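Local coordinates for protein glutathione S-transferase (Xanthomonas axonopodis pv. citri, PDB 6NV6) that probably catalyses the conjugation of glutathione to electrophilic substrates, as a theta-class glutathione transferase of a citrus canker pathogen, at residues R10-R16 against G201-T207; I169-E174 against L185-Y189; N69-R73 against D95-D99; W100-F105 against S136-R142; A3-W7 against V55-G61. The contacts are given in a common frame with arbitrary orientation. Numbering follows the deposited sequence.

Interaction 1. Residues R10-R16 against G201-T207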
# COMPACT_ATOMS: atom_id res chain seq x y z
N ARG A 10 11.25 6.60 1.57
CA ARG A 10 10.48 5.72 2.43
C ARG A 10 9.14 6.31 2.84
O ARG A 10 8.33 5.60 3.43
CB ARG A 10 11.33 5.38 3.66
CG ARG A 10 12.73 4.95 3.26
CD ARG A 10 13.67 4.59 4.40
NE ARG A 10 14.96 4.15 3.84
CZ ARG A 10 16.15 4.62 4.20
NH1 ARG A 10 16.25 5.55 5.15
NH2 ARG A 10 17.25 4.16 3.62
N ASN A 11 8.88 7.57 2.51
CA ASN A 11 7.60 8.22 2.77
C ASN A 11 6.66 8.16 1.56
O ASN A 11 5.64 8.85 1.55
CB ASN A 11 7.82 9.67 3.20
CG ASN A 11 8.26 10.57 2.05
OD1 ASN A 11 8.87 10.10 1.08
ND2 ASN A 11 7.94 11.86 2.14
N SER A 12 7.00 7.36 0.55
CA SER A 12 6.11 7.08 -0.57
C SER A 12 5.36 5.77 -0.34
O SER A 12 5.94 4.78 0.14
CB SER A 12 6.91 7.02 -1.87
OG SER A 12 6.29 6.16 -2.83
N SER A 13 4.08 5.76 -0.68
CA SER A 13 3.25 4.58 -0.48
C SER A 13 3.66 3.44 -1.41
O SER A 13 3.57 2.26 -1.04
CB SER A 13 1.76 4.94 -0.70
OG SER A 13 1.23 5.66 0.41
N ASN A 14 4.12 3.79 -2.61
CA ASN A 14 4.59 2.77 -3.53
C ASN A 14 5.87 2.12 -3.02
O ASN A 14 6.03 0.90 -3.10
CB ASN A 14 4.82 3.40 -4.90
CG ASN A 14 3.52 3.64 -5.65
OD1 ASN A 14 2.52 2.99 -5.39
ND2 ASN A 14 3.55 4.57 -6.60
N VAL A 15 6.78 2.92 -2.46
CA VAL A 15 8.00 2.37 -1.89
C VAL A 15 7.67 1.58 -0.63
O VAL A 15 8.26 0.52 -0.36
CB VAL A 15 9.01 3.51 -1.63
CG1 VAL A 15 10.29 2.99 -0.97
CG2 VAL A 15 9.32 4.27 -2.94
N ARG A 16 6.69 2.05 0.15
CA ARG A 16 6.24 1.29 1.31
C ARG A 16 5.77 -0.10 0.90
O ARG A 16 6.07 -1.09 1.58
CB ARG A 16 5.10 2.02 2.02
CG ARG A 16 5.54 3.20 2.86
CD ARG A 16 4.31 3.92 3.42
NE ARG A 16 4.68 5.04 4.28
CZ ARG A 16 4.37 6.31 4.04
NH1 ARG A 16 3.64 6.62 2.98
NH2 ARG A 16 4.77 7.25 4.88
N GLY A 201 7.96 -1.69 7.53
CA GLY A 201 7.90 -1.39 6.12
C GLY A 201 7.01 -0.23 5.74
O GLY A 201 7.29 0.48 4.77
N VAL A 202 5.92 -0.01 6.48
CA VAL A 202 4.88 0.93 6.08
C VAL A 202 4.79 2.12 7.03
O VAL A 202 4.67 3.26 6.58
CB VAL A 202 3.51 0.21 5.96
CG1 VAL A 202 2.42 1.18 5.54
CG2 VAL A 202 3.62 -0.92 4.99
N MET A 203 4.86 1.88 8.33
CA MET A 203 4.52 2.94 9.28
C MET A 203 5.75 3.81 9.52
O MET A 203 6.40 3.79 10.57
CB MET A 203 3.97 2.37 10.58
CG MET A 203 2.76 1.47 10.35
SD MET A 203 2.21 0.55 11.80
CE MET A 203 1.46 1.90 12.70
N THR A 204 6.04 4.63 8.52
CA THR A 204 7.18 5.54 8.52
C THR A 204 6.68 6.97 8.72
O THR A 204 5.49 7.22 8.90
CB THR A 204 7.97 5.39 7.22
OG1 THR A 204 7.16 5.77 6.10
CG2 THR A 204 8.43 3.94 7.04
N ALA A 205 7.62 7.91 8.71
CA ALA A 205 7.27 9.32 8.81
C ALA A 205 6.24 9.68 7.74
O ALA A 205 6.47 9.50 6.54
CB ALA A 205 8.53 10.17 8.66
N LEU A 206 5.09 10.19 8.18
CA LEU A 206 4.00 10.49 7.25
C LEU A 206 4.14 11.92 6.74
O LEU A 206 3.30 12.80 6.97
CB LEU A 206 2.65 10.23 7.90
CG LEU A 206 1.55 10.02 6.85
CD1 LEU A 206 1.87 8.83 5.95
CD2 LEU A 206 0.16 9.87 7.48
N THR A 207 5.21 12.12 5.98
CA THR A 207 5.54 13.43 5.45
C THR A 207 5.18 13.57 3.96
O THR A 207 5.73 14.42 3.24
CB THR A 207 7.04 13.71 5.65
OG1 THR A 207 7.80 12.66 5.06
CG2 THR A 207 7.36 13.77 7.13
OXT THR A 207 4.33 12.84 3.44
O HOH W 1 4.26 9.92 3.82
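This contact pins the C-terminal tail to the loop and first turn of helix 13-25, the part of the thioredoxin-like domain where theta-class transferases usually carry their active-site serine. Ser12 caps that helix: its OG accepts from Val15 N at 3.3 Å. The tail lies against Arg16, which contributes the most buried area. Arg16 NH2 donates to Thr204 OG1 at 3.1 Å, while Arg16 NE makes weak bonds to Val202 O at 2.9 Å and Thr204 OG1 at 3.2 Å. The Thr204 hydroxyl donates a hydrogen bond to Arg10 O at 2.9 Å. The Leu206 methyl CD1 packs against the guanidinium, 3.5 Å from Arg16 NH2. Water 1 accepts from Arg16 NH2 and donates to Asn11 O and Thr207 OXT, each at 2.9 Å. The same carboxylate oxygen forms a salt bridge with Arg118 of helix 88-118. The Thr204 hydroxyl thus centres the direct bonding, accepting from Arg16 and donating to Arg10, with weak or water-mediated help from Val202 O and the terminal carboxylate.

Interaction 2. Residues I169-E174 against L185-Y189; sequences IYAWFE and LQAWY
Two helices of the all-helical C-terminal domain meet here, joined by a short connection and steeply crossed: the axes of 169-174 and 185-189 come within 11.1 Å at a signed angle of -111°. Their closest CA pairs are Ile169 with Tyr189 (7.3 Å) and Phe173 with Gln186 (8.3 Å). Tyr189, which has the most surface covered by the other helix (116 Å²), takes chi1 t and points at it as a knob into a hole formed by Ile169, Tyr170, Phe173 and Glu174. Phe173, chi1 m, lays its ring nearly parallel to that of Tyr189, planes at 7° and centroids 4.9 Å apart, but slid so that overlap is slight. Ile169, with chi1 near -140°, packs beside the Tyr189 ring, toward Trp188 and Leu185: its CG2 is 3.7 Å from Tyr189 CD1 and its CD1 4.0 Å from Leu185 CD2. At the solvent-exposed end Glu174, chi1 and chi2 both m, folds back so that Tyr189 OH donates to Glu174 OE2 at 2.9 Å.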
# COMPACT_ATOMS: atom_id res chain seq x y z
N ILE A 169 -3.42 2.76 3.13
CA ILE A 169 -4.41 2.96 4.18
C ILE A 169 -3.75 3.42 5.48
O ILE A 169 -4.45 3.94 6.37
CB ILE A 169 -5.24 1.69 4.40
CG1 ILE A 169 -6.70 2.07 4.64
CG2 ILE A 169 -4.70 0.87 5.56
CD1 ILE A 169 -7.38 2.57 3.39
N TYR A 170 -2.44 3.26 5.60
CA TYR A 170 -1.71 3.93 6.67
C TYR A 170 -1.85 5.44 6.55
O TYR A 170 -2.20 6.13 7.52
CB TYR A 170 -0.24 3.51 6.65
CG TYR A 170 0.62 4.30 7.61
CD1 TYR A 170 0.41 4.22 8.98
CD2 TYR A 170 1.63 5.14 7.14
CE1 TYR A 170 1.18 4.94 9.85
CE2 TYR A 170 2.41 5.87 8.02
CZ TYR A 170 2.18 5.75 9.37
OH TYR A 170 2.95 6.46 10.25
N ALA A 171 -1.60 5.98 5.35
CA ALA A 171 -1.78 7.41 5.15
C ALA A 171 -3.22 7.83 5.42
O ALA A 171 -3.47 8.83 6.10
CB ALA A 171 -1.36 7.80 3.73
N TRP A 172 -4.18 7.05 4.91
CA TRP A 172 -5.59 7.38 5.11
C TRP A 172 -5.93 7.58 6.59
O TRP A 172 -6.61 8.54 6.94
CB TRP A 172 -6.46 6.27 4.52
CG TRP A 172 -7.93 6.42 4.79
CD1 TRP A 172 -8.68 5.68 5.68
CD2 TRP A 172 -8.83 7.34 4.18
NE1 TRP A 172 -9.99 6.10 5.65
CE2 TRP A 172 -10.11 7.11 4.73
CE3 TRP A 172 -8.69 8.34 3.21
CZ2 TRP A 172 -11.23 7.84 4.35
CZ3 TRP A 172 -9.80 9.07 2.84
CH2 TRP A 172 -11.06 8.81 3.40
N PHE A 173 -5.47 6.69 7.45
CA PHE A 173 -5.93 6.72 8.83
C PHE A 173 -5.12 7.65 9.71
O PHE A 173 -5.63 8.13 10.73
CB PHE A 173 -5.90 5.30 9.42
CG PHE A 173 -7.12 4.48 9.08
CD1 PHE A 173 -8.37 4.85 9.54
CD2 PHE A 173 -7.01 3.35 8.27
CE1 PHE A 173 -9.49 4.10 9.22
CE2 PHE A 173 -8.13 2.59 7.95
CZ PHE A 173 -9.37 2.97 8.43
N GLU A 174 -3.87 7.95 9.35
CA GLU A 174 -3.03 8.79 10.19
C GLU A 174 -2.90 10.20 9.67
O GLU A 174 -2.37 11.06 10.37
CB GLU A 174 -1.65 8.14 10.35
CG GLU A 174 -1.73 6.66 10.78
CD GLU A 174 -2.48 6.44 12.10
OE1 GLU A 174 -2.43 7.35 12.96
OE2 GLU A 174 -3.13 5.38 12.28
N LEU A 185 -12.98 -1.83 7.13
CA LEU A 185 -11.71 -1.26 6.71
C LEU A 185 -10.80 -1.00 7.90
O LEU A 185 -9.61 -1.31 7.86
CB LEU A 185 -11.96 0.03 5.93
CG LEU A 185 -10.72 0.65 5.29
CD1 LEU A 185 -10.30 -0.14 4.04
CD2 LEU A 185 -10.98 2.12 4.99
N GLN A 186 -11.36 -0.44 8.98
CA GLN A 186 -10.55 -0.06 10.13
C GLN A 186 -10.04 -1.28 10.90
O GLN A 186 -8.88 -1.30 11.33
CB GLN A 186 -11.36 0.84 11.05
CG GLN A 186 -10.65 1.18 12.35
CD GLN A 186 -11.38 2.23 13.15
OE1 GLN A 186 -12.15 3.01 12.59
NE2 GLN A 186 -11.14 2.26 14.47
N ALA A 187 -10.90 -2.28 11.10
CA ALA A 187 -10.46 -3.49 11.80
C ALA A 187 -9.38 -4.22 11.01
O ALA A 187 -8.49 -4.85 11.61
CB ALA A 187 -11.65 -4.41 12.05
N TRP A 188 -9.45 -4.15 9.68
CA TRP A 188 -8.39 -4.69 8.83
C TRP A 188 -7.08 -3.94 9.05
O TRP A 188 -6.02 -4.55 9.20
CB TRP A 188 -8.85 -4.61 7.38
CG TRP A 188 -7.82 -4.80 6.27
CD1 TRP A 188 -7.22 -5.98 5.90
CD2 TRP A 188 -7.37 -3.81 5.34
NE1 TRP A 188 -6.41 -5.78 4.82
CE2 TRP A 188 -6.48 -4.46 4.45
CE3 TRP A 188 -7.62 -2.45 5.17
CZ2 TRP A 188 -5.83 -3.78 3.40
CZ3 TRP A 188 -6.97 -1.77 4.12
CH2 TRP A 188 -6.08 -2.44 3.26
N TYR A 189 -7.16 -2.61 9.11
CA TYR A 189 -5.97 -1.82 9.42
C TYR A 189 -5.43 -2.15 10.80
O TYR A 189 -4.21 -2.15 11.00
CB TYR A 189 -6.31 -0.34 9.31
CG TYR A 189 -5.17 0.58 9.70
CD1 TYR A 189 -3.91 0.42 9.16
CD2 TYR A 189 -5.38 1.62 10.59
CE1 TYR A 189 -2.87 1.25 9.50
CE2 TYR A 189 -4.35 2.46 10.95
CZ TYR A 189 -3.10 2.27 10.41
OH TYR A 189 -2.08 3.10 10.77

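Interaction 3. Residues N69-R73 against D95-D99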
# COMPACT_ATOMS: atom_id res chain seq x y z
N ASN A 69 3.44 -2.84 -7.85
CA ASN A 69 2.70 -4.09 -7.69
C ASN A 69 3.40 -5.26 -8.37
O ASN A 69 3.31 -6.39 -7.88
CB ASN A 69 1.27 -3.92 -8.20
CG ASN A 69 0.47 -2.90 -7.42
OD1 ASN A 69 0.86 -2.48 -6.32
ND2 ASN A 69 -0.65 -2.47 -7.98
N ALA A 70 4.10 -5.01 -9.48
CA ALA A 70 4.96 -6.04 -10.04
C ALA A 70 6.08 -6.41 -9.07
O ALA A 70 6.40 -7.60 -8.90
CB ALA A 70 5.53 -5.58 -11.38
N ILE A 71 6.70 -5.41 -8.45
CA ILE A 71 7.72 -5.67 -7.44
C ILE A 71 7.15 -6.54 -6.33
O ILE A 71 7.81 -7.47 -5.85
CB ILE A 71 8.28 -4.34 -6.89
CG1 ILE A 71 9.03 -3.58 -7.99
CG2 ILE A 71 9.22 -4.59 -5.72
CD1 ILE A 71 9.30 -2.13 -7.65
N VAL A 72 5.92 -6.27 -5.92
CA VAL A 72 5.33 -7.05 -4.83
C VAL A 72 5.12 -8.48 -5.28
O VAL A 72 5.61 -9.43 -4.65
CB VAL A 72 4.00 -6.41 -4.36
CG1 VAL A 72 3.22 -7.38 -3.46
CG2 VAL A 72 4.25 -5.07 -3.65
N ARG A 73 4.40 -8.65 -6.40
CA ARG A 73 4.09 -9.99 -6.88
C ARG A 73 5.36 -10.80 -7.07
O ARG A 73 5.42 -11.99 -6.74
CB ARG A 73 3.28 -9.92 -8.18
CG ARG A 73 1.81 -9.60 -7.93
CD ARG A 73 0.98 -9.80 -9.20
NE ARG A 73 1.28 -8.76 -10.17
CZ ARG A 73 0.60 -7.61 -10.26
NH1 ARG A 73 -0.42 -7.38 -9.45
NH2 ARG A 73 0.95 -6.70 -11.16
N ASP A 95 -5.69 -10.20 -6.14
CA ASP A 95 -5.13 -9.59 -7.34
C ASP A 95 -5.94 -8.37 -7.76
O ASP A 95 -5.38 -7.34 -8.13
CB ASP A 95 -5.08 -10.61 -8.46
CG ASP A 95 -3.91 -10.40 -9.38
OD1 ASP A 95 -3.18 -9.39 -9.22
OD2 ASP A 95 -3.70 -11.24 -10.27
N ARG A 96 -7.27 -8.48 -7.69
CA ARG A 96 -8.15 -7.40 -8.13
C ARG A 96 -7.98 -6.15 -7.27
O ARG A 96 -8.22 -5.03 -7.76
CB ARG A 96 -9.59 -7.86 -8.09
CG ARG A 96 -10.09 -8.01 -6.67
CD ARG A 96 -11.54 -8.26 -6.62
NE ARG A 96 -11.82 -9.64 -6.98
CZ ARG A 96 -12.41 -10.50 -6.18
NH1 ARG A 96 -12.78 -10.13 -4.96
NH2 ARG A 96 -12.63 -11.74 -6.59
N TRP A 97 -7.60 -6.30 -6.00
CA TRP A 97 -7.43 -5.13 -5.15
C TRP A 97 -6.08 -4.50 -5.39
O TRP A 97 -5.92 -3.29 -5.18
CB TRP A 97 -7.63 -5.51 -3.69
CG TRP A 97 -9.06 -5.80 -3.41
CD1 TRP A 97 -9.63 -7.02 -3.22
CD2 TRP A 97 -10.13 -4.84 -3.34
NE1 TRP A 97 -10.98 -6.88 -3.03
CE2 TRP A 97 -11.31 -5.56 -3.10
CE3 TRP A 97 -10.19 -3.45 -3.47
CZ2 TRP A 97 -12.55 -4.93 -2.97
CZ3 TRP A 97 -11.41 -2.82 -3.35
CH2 TRP A 97 -12.58 -3.56 -3.09
N MET A 98 -5.13 -5.28 -5.88
CA MET A 98 -3.87 -4.69 -6.32
C MET A 98 -4.08 -3.77 -7.51
O MET A 98 -3.64 -2.61 -7.50
CB MET A 98 -2.87 -5.79 -6.65
CG MET A 98 -2.61 -6.76 -5.51
SD MET A 98 -1.33 -7.97 -5.91
CE MET A 98 0.14 -6.95 -5.65
N ASP A 99 -4.78 -4.26 -8.54
CA ASP A 99 -5.09 -3.42 -9.70
C ASP A 99 -5.99 -2.25 -9.32
O ASP A 99 -5.79 -1.13 -9.80
CB ASP A 99 -5.75 -4.26 -10.78
CG ASP A 99 -4.75 -4.96 -11.66
OD1 ASP A 99 -3.57 -4.55 -11.69
OD2 ASP A 99 -5.16 -5.93 -12.33
O HOH W 2 -1.41 -4.27 -9.97
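Asp95 opens the contact from the helix 88-118 side: its OD1 lies 3.4 Å from Arg73 NH1, a rather long salt bridge near the surface. One turn later Met98 supplies the centre, with 100 Å² of its surface covered, more than any other residue here. Its CE atom packs 3.8 Å from Val72 CG1 and 4.1 Å from Asn69 CB, while SD sits 3.7 Å from Arg73 NH1, so the thioether spans the space between the helices next to the charged pair. Asp99 reaches across through water 2, which donates to Asp99 OD1 at 2.8 Å, accepts from Asn69 ND2 at 2.8 Å and, weakly, from Arg73 NH1 at 3.3 Å. Asn69 OD1 turns to Lys17 of helix 13-25. The segment axes run at 154°, roughly antiparallel, with 11.4 Å between them. This is the domain interface characteristic of glutathione transferases, where the last helix of the thioredoxin-like domain packs on the first long helix of the C-terminal domain.

Interaction 4. Residues W100-F105 against S136-R142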
# COMPACT_ATOMS: atom_id res chain seq x y z
N TRP A 100 -7.00 -2.50 -8.48
CA TRP A 100 -7.94 -1.44 -8.11
C TRP A 100 -7.25 -0.33 -7.32
O TRP A 100 -7.60 0.85 -7.47
CB TRP A 100 -9.08 -2.07 -7.32
CG TRP A 100 -10.13 -1.12 -6.82
CD1 TRP A 100 -11.31 -0.82 -7.42
CD2 TRP A 100 -10.12 -0.40 -5.58
NE1 TRP A 100 -12.03 0.07 -6.65
CE2 TRP A 100 -11.32 0.33 -5.51
CE3 TRP A 100 -9.21 -0.30 -4.52
CZ2 TRP A 100 -11.63 1.16 -4.44
CZ3 TRP A 100 -9.52 0.53 -3.45
CH2 TRP A 100 -10.72 1.25 -3.42
N THR A 101 -6.28 -0.67 -6.47
CA THR A 101 -5.55 0.36 -5.74
C THR A 101 -4.88 1.33 -6.70
O THR A 101 -4.95 2.55 -6.53
CB THR A 101 -4.52 -0.29 -4.81
OG1 THR A 101 -5.19 -1.06 -3.81
CG2 THR A 101 -3.68 0.78 -4.13
N THR A 102 -4.24 0.79 -7.74
CA THR A 102 -3.60 1.66 -8.72
C THR A 102 -4.63 2.31 -9.65
O THR A 102 -4.60 3.53 -9.85
CB THR A 102 -2.58 0.85 -9.52
OG1 THR A 102 -1.58 0.34 -8.63
CG2 THR A 102 -1.93 1.73 -10.59
N SER A 103 -5.54 1.52 -10.20
CA SER A 103 -6.41 2.03 -11.25
C SER A 103 -7.43 3.04 -10.73
O SER A 103 -7.85 3.93 -11.48
CB SER A 103 -7.13 0.86 -11.94
OG SER A 103 -8.31 0.50 -11.26
N THR A 104 -7.83 2.93 -9.46
CA THR A 104 -9.01 3.67 -9.03
C THR A 104 -8.77 4.52 -7.78
O THR A 104 -9.31 5.62 -7.67
CB THR A 104 -10.17 2.69 -8.77
OG1 THR A 104 -10.45 1.96 -9.97
CG2 THR A 104 -11.42 3.42 -8.32
N PHE A 105 -7.95 4.05 -6.85
CA PHE A 105 -7.85 4.76 -5.58
C PHE A 105 -6.66 5.72 -5.52
O PHE A 105 -6.79 6.83 -4.99
CB PHE A 105 -7.75 3.77 -4.42
CG PHE A 105 -7.56 4.43 -3.09
CD1 PHE A 105 -8.61 5.09 -2.49
CD2 PHE A 105 -6.33 4.40 -2.45
CE1 PHE A 105 -8.44 5.71 -1.26
CE2 PHE A 105 -6.14 5.01 -1.21
CZ PHE A 105 -7.20 5.67 -0.61
N SER A 136 -12.40 9.68 -2.25
CA SER A 136 -11.58 8.74 -1.50
C SER A 136 -12.45 7.90 -0.58
O SER A 136 -12.41 6.66 -0.61
CB SER A 136 -10.53 9.51 -0.70
OG SER A 136 -9.50 10.01 -1.54
N GLY A 137 -13.29 8.59 0.21
CA GLY A 137 -14.13 7.91 1.18
C GLY A 137 -15.09 6.91 0.56
O GLY A 137 -15.23 5.78 1.04
N GLU A 138 -15.77 7.31 -0.52
CA GLU A 138 -16.76 6.40 -1.08
C GLU A 138 -16.11 5.30 -1.90
O GLU A 138 -16.67 4.21 -2.02
CB GLU A 138 -17.79 7.15 -1.93
CG GLU A 138 -18.83 7.97 -1.11
CD GLU A 138 -19.24 7.33 0.24
OE1 GLU A 138 -19.95 6.30 0.22
OE2 GLU A 138 -18.89 7.87 1.32
N LEU A 139 -14.92 5.55 -2.44
CA LEU A 139 -14.14 4.46 -3.00
C LEU A 139 -13.76 3.46 -1.92
O LEU A 139 -13.97 2.25 -2.07
CB LEU A 139 -12.89 5.00 -3.69
CG LEU A 139 -13.14 5.70 -5.04
CD1 LEU A 139 -11.87 6.35 -5.59
CD2 LEU A 139 -13.75 4.72 -6.03
N LEU A 140 -13.21 3.96 -0.81
CA LEU A 140 -12.84 3.07 0.29
C LEU A 140 -14.03 2.27 0.81
O LEU A 140 -13.87 1.14 1.27
CB LEU A 140 -12.20 3.88 1.42
CG LEU A 140 -10.76 4.24 1.07
CD1 LEU A 140 -10.10 5.02 2.20
CD2 LEU A 140 -9.98 2.95 0.72
N ALA A 141 -15.24 2.85 0.74
CA ALA A 141 -16.44 2.12 1.13
C ALA A 141 -16.58 0.80 0.38
O ALA A 141 -17.13 -0.17 0.92
CB ALA A 141 -17.67 3.00 0.90
N ARG A 142 -16.07 0.74 -0.85
CA ARG A 142 -16.10 -0.52 -1.60
C ARG A 142 -15.17 -1.55 -0.96
O ARG A 142 -15.55 -2.72 -0.80
CB ARG A 142 -15.72 -0.27 -3.06
CG ARG A 142 -16.80 0.42 -3.89
CD ARG A 142 -16.22 0.98 -5.18
NE ARG A 142 -17.01 2.06 -5.76
CZ ARG A 142 -16.67 2.75 -6.85
NH1 ARG A 142 -15.54 2.47 -7.49
NH2 ARG A 142 -17.45 3.71 -7.31
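Trp100 brings the edge of its indole, chi1 t, against the backbone and base of Leu139: Trp100 CZ2 lies 3.5 Å from Leu139 O and 4.1 Å from Leu139 CB. Leu139 in turn points toward 100-105 and wedges between Trp100 and the next turn, its CD2 3.5 Å from Thr104 CG2 and its CD1 3.4 Å from Thr104 O. Phe105 completes the packing on the buried side. Its CE1 is 3.6 Å from Leu140 CG, and Leu140 CD2 makes an off-centre CH-pi contact, 4.2 Å from the Phe105 ring centroid and 30° off the normal. Arg142, which is exposed, holds NH1 4.3 Å from Trp100 NE1, near the plane of the indole. The segment axes run roughly antiparallel, at 146°, 11.4 Å apart. Helix 88-118 widens here into a pi-type turn over 101-105, seen in the bond from Phe105 N to Trp100 O at 3.3 Å. Trp172 of helix 163-174 borders the contact, touching Ser136 and Leu140. No hydrogen bond or salt bridge crosses the interface, so these two helices of the C-terminal bundle are held at this level by shape and apolar burial.

Interaction 5. Residues A3-W7 against V55-G61; sequences AITIW and VPTLQDG
Four backbone hydrogen bonds join antiparallel strands 4-7 and 57-60 in the mixed sheet of the thioredoxin-like domain: Thr5 N to Gln59 O (2.8 Å), Gln59 N to Thr5 O (2.9 Å), Trp7 N to Thr57 O (2.9 Å) and Thr57 N to Trp7 O (3.2 Å). Thr5-Gln59 and Trp7-Thr57 are therefore the hydrogen-bonded pairs, while Ile4-Asp60 and Ile6-Leu58 are non-hydrogen-bonded, with CA atoms 4.4 and 4.7 Å apart. The extended strands run at 169°, axes 4.7 Å apart. Ile4, Ile6, Leu58 and Asp60 share one face, against which helices 13-25 and 68-79 pack. There Leu58 (chi1 t, chi2 near -90°) places CD2 3.5 Å from Ile6 CG1 and 3.7 Å from Ile4 CG2, the two isoleucines being m,t; Asp60 OD2 bonds to Tyr74 OH. On the opposite face lie Thr5, Trp7, Thr57 and Gln59. Trp7, chi1 m and chi2 near -96°, extends its indole diagonally across strand 57-60, until Trp7 CH2 is 3.3 Å from Gln59 OE1.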
# COMPACT_ATOMS: atom_id res chain seq x y z
N ALA A 3 21.85 -8.98 -2.43
CA ALA A 3 21.49 -9.03 -3.84
C ALA A 3 20.32 -8.12 -4.17
O ALA A 3 20.19 -7.67 -5.31
CB ALA A 3 21.16 -10.47 -4.24
N ILE A 4 19.45 -7.85 -3.20
CA ILE A 4 18.22 -7.09 -3.43
C ILE A 4 18.45 -5.65 -2.99
O ILE A 4 18.83 -5.41 -1.84
CB ILE A 4 17.03 -7.70 -2.68
CG1 ILE A 4 16.56 -8.98 -3.37
CG2 ILE A 4 15.89 -6.69 -2.60
CD1 ILE A 4 15.66 -9.84 -2.50
N THR A 5 18.21 -4.71 -3.89
CA THR A 5 18.26 -3.29 -3.55
C THR A 5 16.97 -2.61 -3.98
O THR A 5 16.45 -2.88 -5.08
CB THR A 5 19.48 -2.63 -4.20
OG1 THR A 5 20.65 -3.36 -3.85
CG2 THR A 5 19.63 -1.19 -3.74
N ILE A 6 16.46 -1.73 -3.13
CA ILE A 6 15.23 -0.99 -3.38
C ILE A 6 15.53 0.50 -3.22
O ILE A 6 15.76 0.97 -2.10
CB ILE A 6 14.09 -1.43 -2.45
CG1 ILE A 6 13.74 -2.90 -2.68
CG2 ILE A 6 12.87 -0.54 -2.62
CD1 ILE A 6 12.74 -3.49 -1.67
N TRP A 7 15.55 1.24 -4.33
CA TRP A 7 15.76 2.68 -4.29
C TRP A 7 14.43 3.38 -4.07
O TRP A 7 13.41 2.98 -4.66
CB TRP A 7 16.36 3.17 -5.60
CG TRP A 7 17.82 2.90 -5.78
CD1 TRP A 7 18.86 3.75 -5.50
CD2 TRP A 7 18.40 1.71 -6.30
NE1 TRP A 7 20.05 3.15 -5.82
CE2 TRP A 7 19.80 1.90 -6.30
CE3 TRP A 7 17.87 0.51 -6.75
CZ2 TRP A 7 20.67 0.91 -6.75
CZ3 TRP A 7 18.74 -0.47 -7.20
CH2 TRP A 7 20.13 -0.26 -7.20
N VAL A 55 8.68 6.60 -7.26
CA VAL A 55 8.60 5.26 -7.80
C VAL A 55 9.73 4.43 -7.16
O VAL A 55 10.84 4.94 -7.00
CB VAL A 55 8.72 5.25 -9.34
CG1 VAL A 55 10.18 5.36 -9.83
CG2 VAL A 55 8.00 4.05 -9.94
N PRO A 56 9.45 3.22 -6.69
CA PRO A 56 10.55 2.33 -6.28
C PRO A 56 11.24 1.71 -7.49
O PRO A 56 10.60 1.38 -8.49
CB PRO A 56 9.84 1.26 -5.44
CG PRO A 56 8.42 1.30 -5.87
CD PRO A 56 8.14 2.73 -6.23
N THR A 57 12.55 1.57 -7.39
CA THR A 57 13.31 0.72 -8.31
C THR A 57 13.80 -0.49 -7.54
O THR A 57 14.51 -0.35 -6.54
CB THR A 57 14.49 1.47 -8.93
OG1 THR A 57 14.07 2.72 -9.49
CG2 THR A 57 15.13 0.62 -10.02
N LEU A 58 13.40 -1.68 -7.99
CA LEU A 58 13.91 -2.92 -7.45
C LEU A 58 15.03 -3.43 -8.34
O LEU A 58 14.94 -3.36 -9.57
CB LEU A 58 12.82 -3.98 -7.34
CG LEU A 58 13.10 -5.28 -6.56
CD1 LEU A 58 13.67 -6.37 -7.43
CD2 LEU A 58 14.02 -5.06 -5.39
N GLN A 59 16.10 -3.93 -7.71
CA GLN A 59 17.14 -4.68 -8.40
C GLN A 59 17.43 -5.93 -7.60
O GLN A 59 17.71 -5.86 -6.40
CB GLN A 59 18.42 -3.85 -8.57
CG GLN A 59 19.55 -4.63 -9.24
CD GLN A 59 20.72 -3.75 -9.65
OE1 GLN A 59 20.65 -2.52 -9.57
NE2 GLN A 59 21.81 -4.39 -10.09
N ASP A 60 17.35 -7.08 -8.26
CA ASP A 60 17.67 -8.37 -7.65
C ASP A 60 18.44 -9.15 -8.70
O ASP A 60 17.84 -9.75 -9.60
CB ASP A 60 16.41 -9.11 -7.20
CG ASP A 60 16.73 -10.49 -6.63
OD1 ASP A 60 17.92 -10.76 -6.36
OD2 ASP A 60 15.79 -11.30 -6.47
N GLY A 61 19.76 -9.17 -8.56
CA GLY A 61 20.59 -9.73 -9.61
C GLY A 61 20.41 -8.97 -10.91
O GLY A 61 20.54 -7.74 -10.97

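How the interactions relate
Interaction 5 lies within the thioredoxin-like sheet. Its Pro56 packs on Asn14 and Val15 of interaction 1, and its Leu58 on Ile71 of interaction 3. Interactions 3 and 4 follow each other along helix 88-118, centres about 15 Å apart; Trp172 and Ile169 then connect interaction 4 to interaction 2, centres about 13 Å apart, through Leu140. Interaction 1 encloses 2, 3 and 4 along the chain; Tyr170 OH of interaction 2 probably hydrogen-bonds to Thr204 O in the C-terminal tail of interaction 1. Interactions 4 and 5 are farthest apart, centres about 28 Å. Interactions 1 and 3 both tie the two domains together, each pairing an N-terminal-domain helix (13-25 or 68-79) with chain from the helical domain.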